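Local coordinates for protein toll (PDB 4LXR) that serves as the cell-surface receptor for processed spaetzle, switching on Toll signalling in antifungal immunity and in dorsal-ventral patterning of the fly embryo, at residues Ala217-Glu231 / His240-Phe254. Sequence-based numbering, arbitrary orientation.
Sequences ATSVLGIDIHDNGIE and HLTNVTDINLSANLF. With NAG (2-acetamido-2-deoxy-beta-D-glucopyranose), chain J.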
ATOM      1  N   ALA A 217      40.065 -13.534  23.228  1.00 37.59           N
ATOM      2  CA  ALA A 217      38.649 -13.631  22.842  1.00 35.07           C
ATOM      3  C   ALA A 217      38.383 -14.537  21.634  1.00 34.21           C
ATOM      4  O   ALA A 217      37.564 -14.211  20.788  1.00 39.62           O
ATOM      5  CB  ALA A 217      38.073 -12.240  22.604  1.00 28.35           C
ATOM      6  N   THR A 218      39.062 -15.679  21.568  1.00 38.29           N
ATOM      7  CA  THR A 218      38.960 -16.589  20.422  1.00 34.86           C
ATOM      8  C   THR A 218      37.626 -17.313  20.313  1.00 32.20           C
ATOM      9  O   THR A 218      37.325 -17.914  19.290  1.00 28.62           O
ATOM     10  CB  THR A 218      40.053 -17.683  20.463  1.00 37.77           C
ATOM     11  OG1 THR A 218      40.063 -18.288  21.763  1.00 37.82           O
ATOM     12  CG2 THR A 218      41.429 -17.086  20.169  1.00 41.92           C
ATOM     13  N   SER A 219      36.848 -17.302  21.384  1.00 27.06           N
ATOM     14  CA  SER A 219      35.555 -17.951  21.353  1.00 27.78           C
ATOM     15  C   SER A 219      34.499 -17.034  20.730  1.00 27.68           C
ATOM     16  O   SER A 219      33.420 -17.492  20.336  1.00 29.29           O
ATOM     17  CB  SER A 219      35.144 -18.324  22.773  1.00 29.16           C
ATOM     18  OG  SER A 219      34.913 -17.156  23.549  1.00 25.60           O
ATOM     19  N   VAL A 220      34.810 -15.744  20.639  1.00 24.57           N
ATOM     20  CA  VAL A 220      33.791 -14.735  20.324  1.00 20.88           C
ATOM     21  C   VAL A 220      33.290 -14.833  18.878  1.00 23.89           C
ATOM     22  O   VAL A 220      34.074 -14.797  17.938  1.00 26.97           O
ATOM     23  CB  VAL A 220      34.265 -13.293  20.666  1.00 18.43           C
ATOM     24  CG1 VAL A 220      33.286 -12.217  20.097  1.00 17.52           C
ATOM     25  CG2 VAL A 220      34.420 -13.121  22.169  1.00 21.51           C
ATOM     26  N   LEU A 221      31.975 -14.948  18.716  1.00 21.35           N
ATOM     27  CA  LEU A 221      31.374 -15.126  17.400  1.00 24.90           C
ATOM     28  C   LEU A 221      30.741 -13.833  16.917  1.00 25.97           C
ATOM     29  O   LEU A 221      30.627 -13.591  15.714  1.00 24.15           O
ATOM     30  CB  LEU A 221      30.331 -16.254  17.435  1.00 23.37           C
ATOM     31  CG  LEU A 221      30.875 -17.615  17.901  1.00 29.74           C
ATOM     32  CD1 LEU A 221      29.763 -18.642  17.906  1.00 30.98           C
ATOM     33  CD2 LEU A 221      32.014 -18.075  17.015  1.00 24.75           C
ATOM     34  N   GLY A 222      30.323 -13.001  17.863  1.00 20.38           N
ATOM     35  CA  GLY A 222      29.669 -11.749  17.521  1.00 20.37           C
ATOM     36  C   GLY A 222      30.167 -10.571  18.334  1.00 21.32           C
ATOM     37  O   GLY A 222      30.236 -10.629  19.571  1.00 21.17           O
ATOM     38  N   ILE A 223      30.532  -9.499  17.643  1.00 20.83           N
ATOM     39  CA  ILE A 223      30.836  -8.247  18.321  1.00 18.53           C
ATOM     40  C   ILE A 223      30.069  -7.074  17.700  1.00 23.43           C
ATOM     41  O   ILE A 223      30.086  -6.857  16.474  1.00 18.16           O
ATOM     42  CB  ILE A 223      32.342  -7.932  18.374  1.00 21.85           C
ATOM     43  CG1 ILE A 223      32.552  -6.598  19.096  1.00 27.43           C
ATOM     44  CG2 ILE A 223      32.980  -7.885  16.974  1.00 16.75           C
ATOM     45  CD1 ILE A 223      33.992  -6.228  19.224  1.00 39.88           C
ATOM     46  N   ASP A 224      29.385  -6.321  18.548  1.00 20.52           N
ATOM     47  CA  ASP A 224      28.556  -5.244  18.055  1.00 20.01           C
ATOM     48  C   ASP A 224      28.940  -3.971  18.758  1.00 19.12           C
ATOM     49  O   ASP A 224      28.706  -3.832  19.937  1.00 19.90           O
ATOM     50  CB  ASP A 224      27.078  -5.568  18.273  1.00 18.64           C
ATOM     51  CG  ASP A 224      26.146  -4.531  17.656  1.00 21.09           C
ATOM     52  OD1 ASP A 224      26.562  -3.366  17.464  1.00 18.21           O
ATOM     53  OD2 ASP A 224      24.982  -4.881  17.374  1.00 24.61           O
ATOM     54  N   ILE A 225      29.519  -3.043  18.003  1.00 14.64           N
ATOM     55  CA  ILE A 225      29.980  -1.788  18.538  1.00 21.72           C
ATOM     56  C   ILE A 225      29.365  -0.615  17.792  1.00 24.74           C
ATOM     57  O   ILE A 225      29.977   0.447  17.692  1.00 22.05           O
ATOM     58  CB  ILE A 225      31.539  -1.674  18.523  1.00 27.20           C
ATOM     59  CG1 ILE A 225      32.114  -1.987  17.139  1.00 25.85           C
ATOM     60  CG2 ILE A 225      32.146  -2.616  19.562  1.00 19.80           C
ATOM     61  CD1 ILE A 225      33.652  -1.833  17.052  1.00 22.11           C
ATOM     62  N   HIS A 226      28.149  -0.809  17.280  1.00 24.83           N
ATOM     63  CA  HIS A 226      27.441   0.285  16.633  1.00 20.89           C
ATOM     64  C   HIS A 226      27.178   1.451  17.579  1.00 21.07           C
ATOM     65  O   HIS A 226      27.086   1.260  18.788  1.00 21.14           O
ATOM     66  CB  HIS A 226      26.192  -0.191  15.859  1.00 18.39           C
ATOM     67  CG  HIS A 226      24.955  -0.420  16.689  1.00 14.26           C
ATOM     68  ND1 HIS A 226      24.565  -1.671  17.118  1.00 15.04           N
ATOM     69  CD2 HIS A 226      23.959   0.423  17.056  1.00 17.57           C
ATOM     70  CE1 HIS A 226      23.418  -1.580  17.771  1.00 12.84           C
ATOM     71  NE2 HIS A 226      23.024  -0.319  17.745  1.00 12.99           N
ATOM     72  N   ASP A 227      27.134   2.661  17.016  1.00 20.39           N
ATOM     73  CA  ASP A 227      26.882   3.897  17.762  1.00 19.29           C
ATOM     74  C   ASP A 227      27.825   4.088  18.969  1.00 27.21           C
ATOM     75  O   ASP A 227      27.376   4.207  20.112  1.00 24.24           O
ATOM     76  CB  ASP A 227      25.412   3.970  18.214  1.00 21.36           C
ATOM     77  CG  ASP A 227      25.108   5.242  18.978  1.00 22.17           C
ATOM     78  OD1 ASP A 227      25.657   6.306  18.611  1.00 31.55           O
ATOM     79  OD2 ASP A 227      24.345   5.169  19.964  1.00 24.48           O
ATOM     80  N   ASN A 228      29.129   4.114  18.704  1.00 18.57           N
ATOM     81  CA  ASN A 228      30.108   4.365  19.739  1.00 22.41           C
ATOM     82  C   ASN A 228      30.916   5.613  19.456  1.00 30.15           C
ATOM     83  O   ASN A 228      31.968   5.792  20.042  1.00 33.32           O
ATOM     84  CB  ASN A 228      31.066   3.177  19.892  1.00 20.46           C
ATOM     85  CG  ASN A 228      30.625   2.227  20.975  1.00 22.54           C
ATOM     86  OD1 ASN A 228      30.928   2.438  22.142  1.00 22.55           O
ATOM     87  ND2 ASN A 228      29.884   1.189  20.599  1.00 22.90           N
ATOM     88  N   GLY A 229      30.433   6.452  18.539  1.00 24.29           N
ATOM     89  CA  GLY A 229      31.138   7.668  18.162  1.00 29.16           C
ATOM     90  C   GLY A 229      32.552   7.395  17.664  1.00 29.49           C
ATOM     91  O   GLY A 229      33.426   8.237  17.814  1.00 36.16           O
ATOM     92  N   ILE A 230      32.777   6.219  17.074  1.00 28.65           N
ATOM     93  CA  ILE A 230      34.110   5.829  16.598  1.00 37.36           C
ATOM     94  C   ILE A 230      34.476   6.536  15.292  1.00 33.66           C
ATOM     95  O   ILE A 230      33.717   6.485  14.314  1.00 32.49           O
ATOM     96  CB  ILE A 230      34.216   4.290  16.403  1.00 31.32           C
ATOM     97  CG1 ILE A 230      33.968   3.556  17.722  1.00 27.96           C
ATOM     98  CG2 ILE A 230      35.594   3.901  15.848  1.00 27.63           C
ATOM     99  CD1 ILE A 230      34.094   2.033  17.591  1.00 24.13           C
ATOM    100  N   GLU A 231      35.631   7.197  15.275  1.00 33.05           N
ATOM    101  CA  GLU A 231      36.074   7.950  14.094  1.00 29.81           C
ATOM    102  C   GLU A 231      37.041   7.152  13.229  1.00 35.33           C
ATOM    103  O   GLU A 231      37.003   7.239  12.005  1.00 36.99           O
ATOM    104  CB  GLU A 231      36.735   9.272  14.506  1.00 29.98           C
ATOM    105  CG  GLU A 231      35.767  10.302  15.017  1.00 41.15           C
ATOM    106  CD  GLU A 231      36.457  11.504  15.615  1.00 51.93           C
ATOM    107  OE1 GLU A 231      37.668  11.681  15.374  1.00 57.08           O
ATOM    108  OE2 GLU A 231      35.785  12.269  16.336  1.00 60.74           O
ATOM    109  N   HIS A 240      42.659 -10.499  17.195  1.00 26.10           N
ATOM    110  CA  HIS A 240      42.514 -11.645  18.091  1.00 32.04           C
ATOM    111  C   HIS A 240      41.159 -12.347  17.965  1.00 32.12           C
ATOM    112  O   HIS A 240      40.988 -13.457  18.456  1.00 31.01           O
ATOM    113  CB  HIS A 240      42.753 -11.218  19.541  1.00 34.16           C
ATOM    114  CG  HIS A 240      44.186 -10.931  19.849  1.00 41.10           C
ATOM    115  ND1 HIS A 240      44.580  -9.899  20.672  1.00 50.35           N
ATOM    116  CD2 HIS A 240      45.321 -11.550  19.452  1.00 41.14           C
ATOM    117  CE1 HIS A 240      45.898  -9.892  20.766  1.00 49.86           C
ATOM    118  NE2 HIS A 240      46.371 -10.883  20.033  1.00 41.08           N
ATOM    119  N   LEU A 241      40.202 -11.692  17.315  1.00 26.71           N
ATOM    120  CA  LEU A 241      38.868 -12.261  17.129  1.00 25.39           C
ATOM    121  C   LEU A 241      38.862 -13.193  15.927  1.00 32.39           C
ATOM    122  O   LEU A 241      38.143 -12.951  14.966  1.00 32.49           O
ATOM    123  CB  LEU A 241      37.836 -11.145  16.928  1.00 20.92           C
ATOM    124  CG  LEU A 241      37.663 -10.193  18.110  1.00 25.56           C
ATOM    125  CD1 LEU A 241      36.806  -8.977  17.757  1.00 23.51           C
ATOM    126  CD2 LEU A 241      37.061 -10.929  19.299  1.00 23.87           C
ATOM    127  N   THR A 242      39.662 -14.255  15.977  1.00 35.18           N
ATOM    128  CA  THR A 242      39.869 -15.092  14.800  1.00 39.16           C
ATOM    129  C   THR A 242      38.652 -15.916  14.398  1.00 32.20           C
ATOM    130  O   THR A 242      38.538 -16.322  13.243  1.00 33.05           O
ATOM    131  CB  THR A 242      41.087 -16.021  14.957  1.00 40.89           C
ATOM    132  OG1 THR A 242      40.954 -16.777  16.166  1.00 42.10           O
ATOM    133  CG2 THR A 242      42.367 -15.200  15.009  1.00 38.70           C
ATOM    134  N   ASN A 243      37.752 -16.165  15.341  1.00 32.75           N
ATOM    135  CA  ASN A 243      36.549 -16.936  15.051  1.00 34.35           C
ATOM    136  C   ASN A 243      35.277 -16.091  14.878  1.00 26.91           C
ATOM    137  O   ASN A 243      34.173 -16.632  14.749  1.00 26.14           O
ATOM    138  CB  ASN A 243      36.341 -18.005  16.131  1.00 38.97           C
ATOM    139  CG  ASN A 243      37.384 -19.108  16.064  1.00 42.05           C
ATOM    140  OD1 ASN A 243      37.761 -19.543  14.979  1.00 45.49           O
ATOM    141  ND2 ASN A 243      37.862 -19.555  17.225  1.00 60.00           N
ATOM    142  N   VAL A 244      35.421 -14.771  14.889  1.00 24.25           N
ATOM    143  CA  VAL A 244      34.246 -13.904  14.788  1.00 25.84           C
ATOM    144  C   VAL A 244      33.508 -14.099  13.447  1.00 22.53           C
ATOM    145  O   VAL A 244      34.128 -14.241  12.397  1.00 27.45           O
ATOM    146  CB  VAL A 244      34.596 -12.418  15.046  1.00 26.32           C
ATOM    147  CG1 VAL A 244      35.366 -11.789  13.856  1.00 21.51           C
ATOM    148  CG2 VAL A 244      33.341 -11.634  15.362  1.00 19.16           C
ATOM    149  N   THR A 245      32.184 -14.178  13.505  1.00 20.71           N
ATOM    150  CA  THR A 245      31.371 -14.335  12.301  1.00 24.39           C
ATOM    151  C   THR A 245      30.472 -13.126  12.009  1.00 26.23           C
ATOM    152  O   THR A 245      30.011 -12.947  10.879  1.00 27.77           O
ATOM    153  CB  THR A 245      30.487 -15.578  12.392  1.00 21.99           C
ATOM    154  OG1 THR A 245      29.473 -15.361  13.383  1.00 20.93           O
ATOM    155  CG2 THR A 245      31.334 -16.828  12.754  1.00 23.63           C
ATOM    156  N   ASP A 246      30.180 -12.318  13.023  1.00 25.80           N
ATOM    157  CA  ASP A 246      29.323 -11.143  12.820  1.00 22.78           C
ATOM    158  C   ASP A 246      29.956  -9.916  13.464  1.00 23.77           C
ATOM    159  O   ASP A 246      30.295  -9.925  14.651  1.00 22.32           O
ATOM    160  CB  ASP A 246      27.908 -11.330  13.405  1.00 24.30           C
ATOM    161  CG  ASP A 246      27.077 -12.386  12.662  1.00 45.76           C
ATOM    162  OD1 ASP A 246      27.564 -13.521  12.463  1.00 50.13           O
ATOM    163  OD2 ASP A 246      25.921 -12.080  12.276  1.00 56.54           O
ATOM    164  N   ILE A 247      30.093  -8.858  12.673  1.00 18.14           N
ATOM    165  CA  ILE A 247      30.614  -7.606  13.154  1.00 19.57           C
ATOM    166  C   ILE A 247      29.673  -6.469  12.794  1.00 24.75           C
ATOM    167  O   ILE A 247      29.269  -6.326  11.632  1.00 24.61           O
ATOM    168  CB  ILE A 247      32.014  -7.337  12.578  1.00 21.63           C
ATOM    169  CG1 ILE A 247      33.021  -8.340  13.154  1.00 21.17           C
ATOM    170  CG2 ILE A 247      32.441  -5.936  12.901  1.00 17.02           C
ATOM    171  CD1 ILE A 247      34.443  -8.235  12.550  1.00 18.73           C
ATOM    172  N   ASN A 248      29.309  -5.669  13.794  1.00 20.58           N
ATOM    173  CA  ASN A 248      28.494  -4.493  13.537  1.00 16.42           C
ATOM    174  C   ASN A 248      29.227  -3.194  13.867  1.00 20.34           C
ATOM    175  O   ASN A 248      29.516  -2.920  15.029  1.00 20.39           O
ATOM    176  CB  ASN A 248      27.141  -4.564  14.259  1.00 16.99           C
ATOM    177  CG  ASN A 248      26.156  -3.493  13.760  1.00 20.90           C
ATOM    178  OD1 ASN A 248      26.491  -2.684  12.905  1.00 24.82           O
ATOM    179  ND2 ASN A 248      24.938  -3.511  14.281  1.00 15.42           N
ATOM    180  N   LEU A 249      29.493  -2.399  12.827  1.00 20.40           N
ATOM    181  CA  LEU A 249      30.211  -1.145  12.946  1.00 17.03           C
ATOM    182  C   LEU A 249      29.319   0.061  12.662  1.00 23.69           C
ATOM    183  O   LEU A 249      29.835   1.163  12.448  1.00 23.12           O
ATOM    184  CB  LEU A 249      31.359  -1.108  11.942  1.00 16.80           C
ATOM    185  CG  LEU A 249      32.404  -2.229  11.997  1.00 37.28           C
ATOM    186  CD1 LEU A 249      33.471  -2.032  10.911  1.00 30.09           C
ATOM    187  CD2 LEU A 249      33.048  -2.292  13.374  1.00 27.15           C
ATOM    188  N   SER A 250      27.998  -0.144  12.660  1.00 19.72           N
ATOM    189  CA  SER A 250      27.052   0.878  12.205  1.00 21.34           C
ATOM    190  C   SER A 250      27.026   2.131  13.086  1.00 29.69           C
ATOM    191  O   SER A 250      27.541   2.145  14.201  1.00 30.15           O
ATOM    192  CB  SER A 250      25.623   0.308  12.100  1.00 17.60           C
ATOM    193  OG  SER A 250      25.548  -0.782  11.199  1.00 18.55           O
ATOM    194  N   ALA A 251      26.417   3.185  12.555  1.00 22.95           N
ATOM    195  CA  ALA A 251      26.127   4.394  13.304  1.00 20.04           C
ATOM    196  C   ALA A 251      27.356   4.971  13.993  1.00 26.24           C
ATOM    197  O   ALA A 251      27.274   5.472  15.103  1.00 24.14           O
ATOM    198  CB  ALA A 251      24.988   4.147  14.306  1.00 18.57           C
ATOM    199  N   ASN A 252      28.497   4.888  13.325  1.00 25.56           N
ATOM    200  CA  ASN A 252      29.707   5.505  13.825  1.00 26.18           C
ATOM    201  C   ASN A 252      30.117   6.696  12.951  1.00 32.06           C
ATOM    202  O   ASN A 252      29.309   7.211  12.171  1.00 29.72           O
ATOM    203  CB  ASN A 252      30.831   4.464  13.980  1.00 25.43           C
ATOM    204  CG  ASN A 252      30.650   3.605  15.230  1.00 25.06           C
ATOM    205  OD1 ASN A 252      30.634   4.128  16.347  1.00 26.96           O
ATOM    206  ND2 ASN A 252      30.479   2.295  15.048  1.00 16.94           N
ATOM    207  N   LEU A 253      31.360   7.138  13.086  1.00 32.55           N
ATOM    208  CA  LEU A 253      31.785   8.393  12.476  1.00 31.29           C
ATOM    209  C   LEU A 253      32.985   8.225  11.541  1.00 28.80           C
ATOM    210  O   LEU A 253      33.860   9.096  11.495  1.00 30.48           O
ATOM    211  CB  LEU A 253      32.130   9.406  13.577  1.00 30.86           C
ATOM    212  CG  LEU A 253      31.014   9.733  14.580  1.00 35.19           C
ATOM    213  CD1 LEU A 253      31.547  10.504  15.778  1.00 35.76           C
ATOM    214  CD2 LEU A 253      29.926  10.531  13.895  1.00 34.70           C
ATOM    215  N   PHE A 254      33.042   7.119  10.798  1.00 27.02           N
ATOM    216  CA  PHE A 254      34.218   6.853   9.956  1.00 32.13           C
ATOM    217  C   PHE A 254      34.287   7.770   8.746  1.00 38.59           C
ATOM    218  O   PHE A 254      33.281   7.982   8.061  1.00 40.43           O
ATOM    219  CB  PHE A 254      34.232   5.408   9.456  1.00 28.39           C
ATOM    220  CG  PHE A 254      34.249   4.385  10.553  1.00 26.91           C
ATOM    221  CD1 PHE A 254      35.428   4.115  11.257  1.00 34.63           C
ATOM    222  CD2 PHE A 254      33.100   3.692  10.882  1.00 22.06           C
ATOM    223  CE1 PHE A 254      35.456   3.170  12.269  1.00 31.33           C
ATOM    224  CE2 PHE A 254      33.117   2.734  11.897  1.00 23.98           C
ATOM    225  CZ  PHE A 254      34.293   2.476  12.588  1.00 27.67           C
TER
HETATM  226  C1  NAG J2013      38.978 -20.455  17.058  1.00 53.93           C
HETATM  227  C2  NAG J2013      38.796 -21.885  16.563  1.00 68.77           C
HETATM  228  C3  NAG J2013      40.060 -22.695  16.806  1.00 71.40           C
HETATM  229  C4  NAG J2013      41.226 -22.017  16.096  1.00 76.88           C
HETATM  230  C5  NAG J2013      41.361 -20.575  16.588  1.00 69.51           C
HETATM  231  C6  NAG J2013      42.435 -19.803  15.858  1.00 68.77           C
HETATM  232  C7  NAG J2013      36.580 -22.898  16.443  1.00 83.72           C
HETATM  233  C8  NAG J2013      35.453 -23.528  17.198  1.00 83.14           C
HETATM  234  N2  NAG J2013      37.634 -22.519  17.171  1.00 75.51           N
HETATM  235  O3  NAG J2013      39.881 -24.019  16.316  1.00 69.52           O
HETATM  236  O4  NAG J2013      42.444 -22.724  16.309  1.00 83.75           O
HETATM  237  O5  NAG J2013      40.128 -19.859  16.396  1.00 59.39           O
HETATM  238  O6  NAG J2013      42.962 -18.763  16.669  1.00 66.32           O
HETATM  239  O7  NAG J2013      36.539 -22.739  15.225  1.00 86.45           O
HETATM  240  O   HOH W   1      36.813 -14.882  17.696  1.00 27.67           O
HETATM  241  O   HOH W   2      28.006   7.503  16.937  1.00 35.23           O
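The amide oxygen of N252 is gripped by two backbone N-H groups of the neighbouring coil: OD1 accepts from N228 N at 2.8 Å and from I230 N at 3.1 Å, the donors arriving from opposite faces of the amide plane. The other end of the same amide donates, ND2 reaching I225 O at 3.3 Å almost straight (177°) and L249 O within its own segment. CG stands anti to the carbonyl carbon (chi1 -77°), which lays the amide alongside I230. N228 repeats the pattern one coil earlier, its ND2 meeting I225 O from the face opposite N252 and also donating to L201 O; such stacked asparagines form the asparagine ladder of leucine-rich repeats. Replacing N252 by an alanine would probably leave N228 N and I230 N without this acceptor and let the turn shift. Strands 222-224 and 246-248 run parallel through bonds such as N248 N to I223 O. Inward, I223 CG2 packs on I247 CG1 (3.8 Å) and I230 CG2 on F254 CE1. On the face bearing D224 and N248, H226 ND1 donates to D224 OD1 at 2.6 Å, 16° out of the carboxylate plane on the syn side; H226 N also donates to OD1, closing an Asx turn. D224 OD2 accepts from Q62 N of a spaetzle chain, so H226 appears to help orient a ligand-contacting carboxylate. At the far end, glycosylated N243 donates through ND2 to T218 O (2.7 Å), while T242 OG1 bonds the sugar O6. Consecutive repeats, LRR 4 and LRR 5, are thus joined by parallel strand bonds, a buried asparagine amide and apolar packing, whereas the polar strand face meets the cytokine.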